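Local coordinates for protein putative polyketide synthase (Brevibacillus brevis, PDB 5HU7) that probably dehydrates beta-hydroxyacyl intermediates bound to an acyl carrier protein, as the dehydratase domain of a trans-AT polyketide synthase, at residues A[14-19]-A[60-65]. Numbering follows the deposited sequence.
Sequences PLLHKN and RAAVKQ
Leu16 meets Ala61 where the loop leading into the short strand 18-19 passes over the last turns of helix 52-65; their CA atoms, 7.1 Å apart, are the nearest such pair across the two segments. The contact is apolar and illustrates how one branched side chain can join a loop to a helix when the helix offers small residues. The CB of Leu16 points at the helix; chi1 of -80° puts CG beside the backbone N, anti to the carbonyl carbon, and chi2, near trans, extends CD1 onto the helix backbone. There CD1 rests 3.6 Å from Ala62 N, a van der Waals contact made possible by the short side chains. Ala61 CB approaches the branch point, Leu16 CG, at 4.0 Å, while Ala62 CB touches CD1 from further round the helix. Gln65 CG lies 3.9 Å from Leu16 CD1, so an aliphatic part of a polar residue adds to the lining. On the loop itself, His17 NE2 donates to Pro14 O (2.9 Å) in a bent bond, from above the carbonyl plane but with the acceptor close to the imidazole plane, closing the turn bearing Leu16. Tyr28, Val99 and Met58 also touch Leu16. The arrangement belongs to the N-terminal hotdog of the double-hotdog fold of polyketide synthase dehydratases: helix 52-65 packs against the antiparallel sheet containing strands 26-32 and 95-105, and the N-terminal loop covers part of that helix.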
# COMPACT_ATOMS: atom_id res chain seq x y z
N PRO A 14 -11.18 -4.93 -4.82
CA PRO A 14 -12.43 -4.20 -4.53
C PRO A 14 -12.67 -3.85 -3.06
O PRO A 14 -13.23 -2.80 -2.75
CB PRO A 14 -13.51 -5.16 -5.06
CG PRO A 14 -12.83 -5.87 -6.16
CD PRO A 14 -11.45 -6.12 -5.66
N LEU A 15 -12.19 -4.68 -2.14
CA LEU A 15 -12.36 -4.46 -0.72
C LEU A 15 -11.11 -3.96 -0.02
O LEU A 15 -11.22 -3.64 1.15
CB LEU A 15 -12.88 -5.74 -0.07
CG LEU A 15 -14.23 -6.24 -0.58
CD1 LEU A 15 -14.71 -7.40 0.24
CD2 LEU A 15 -15.27 -5.15 -0.53
N LEU A 16 -9.93 -3.92 -0.68
CA LEU A 16 -8.67 -3.41 -0.09
C LEU A 16 -8.20 -2.33 -0.98
O LEU A 16 -7.59 -2.63 -1.99
CB LEU A 16 -7.53 -4.44 -0.10
CG LEU A 16 -7.44 -5.51 0.89
CD1 LEU A 16 -6.06 -6.06 0.83
CD2 LEU A 16 -7.76 -5.03 2.30
N HIS A 17 -8.42 -1.09 -0.62
CA HIS A 17 -8.06 -0.01 -1.52
C HIS A 17 -6.59 0.37 -1.45
O HIS A 17 -5.97 0.58 -2.49
CB HIS A 17 -8.99 1.19 -1.29
CG HIS A 17 -10.44 0.83 -1.44
ND1 HIS A 17 -11.44 1.67 -1.02
CD2 HIS A 17 -10.99 -0.28 -1.99
CE1 HIS A 17 -12.57 1.03 -1.29
NE2 HIS A 17 -12.34 -0.16 -1.83
N LYS A 18 -6.03 0.42 -0.25
CA LYS A 18 -4.63 0.83 -0.09
C LYS A 18 -3.93 0.14 1.03
O LYS A 18 -4.53 -0.18 2.04
CB LYS A 18 -4.55 2.36 0.22
CG LYS A 18 -4.78 3.29 -0.96
CD LYS A 18 -3.68 3.14 -2.04
CE LYS A 18 -3.64 4.28 -3.03
NZ LYS A 18 -4.86 4.34 -3.88
N ASN A 19 -2.61 0.09 0.90
CA ASN A 19 -1.74 -0.44 1.93
C ASN A 19 -1.36 0.79 2.73
O ASN A 19 -0.75 1.70 2.17
CB ASN A 19 -0.51 -1.09 1.32
CG ASN A 19 0.40 -1.70 2.34
OD1 ASN A 19 0.48 -1.24 3.47
ND2 ASN A 19 1.10 -2.73 1.98
N ARG A 60 -9.08 -12.32 3.49
CA ARG A 60 -8.31 -13.17 2.59
C ARG A 60 -7.44 -12.34 1.66
O ARG A 60 -6.31 -12.71 1.40
CB ARG A 60 -9.30 -14.00 1.75
CG ARG A 60 -8.65 -15.01 0.83
CD ARG A 60 -9.56 -15.30 -0.32
NE ARG A 60 -9.76 -14.13 -1.19
CZ ARG A 60 -8.92 -13.71 -2.13
NH1 ARG A 60 -7.77 -14.35 -2.36
NH2 ARG A 60 -9.21 -12.64 -2.87
N ALA A 61 -8.01 -11.27 1.11
CA ALA A 61 -7.28 -10.37 0.23
C ALA A 61 -6.07 -9.74 0.96
O ALA A 61 -4.99 -9.74 0.41
CB ALA A 61 -8.23 -9.30 -0.28
N ALA A 62 -6.23 -9.32 2.23
CA ALA A 62 -5.15 -8.73 3.06
C ALA A 62 -4.03 -9.70 3.30
O ALA A 62 -2.86 -9.34 3.16
CB ALA A 62 -5.71 -8.25 4.39
N VAL A 63 -4.37 -10.90 3.71
CA VAL A 63 -3.40 -11.98 3.95
C VAL A 63 -2.59 -12.32 2.69
O VAL A 63 -1.38 -12.43 2.76
CB VAL A 63 -4.16 -13.17 4.54
CG1 VAL A 63 -3.41 -14.47 4.36
CG2 VAL A 63 -4.45 -12.92 6.02
N LYS A 64 -3.26 -12.46 1.54
CA LYS A 64 -2.57 -12.73 0.28
C LYS A 64 -1.63 -11.55 -0.08
O LYS A 64 -0.52 -11.80 -0.53
CB LYS A 64 -3.58 -13.00 -0.85
CG LYS A 64 -2.97 -13.71 -2.05
CD LYS A 64 -3.96 -13.83 -3.22
CE LYS A 64 -3.35 -14.48 -4.44
NZ LYS A 64 -2.24 -13.67 -5.02
N GLN A 65 -2.05 -10.28 0.15
CA GLN A 65 -1.18 -9.11 -0.09
C GLN A 65 0.03 -9.14 0.84
O GLN A 65 1.13 -8.92 0.38
CB GLN A 65 -1.94 -7.77 0.13
CG GLN A 65 -2.89 -7.42 -0.98
CD GLN A 65 -2.19 -7.07 -2.27
OE1 GLN A 65 -1.19 -6.35 -2.28
NE2 GLN A 65 -2.73 -7.53 -3.39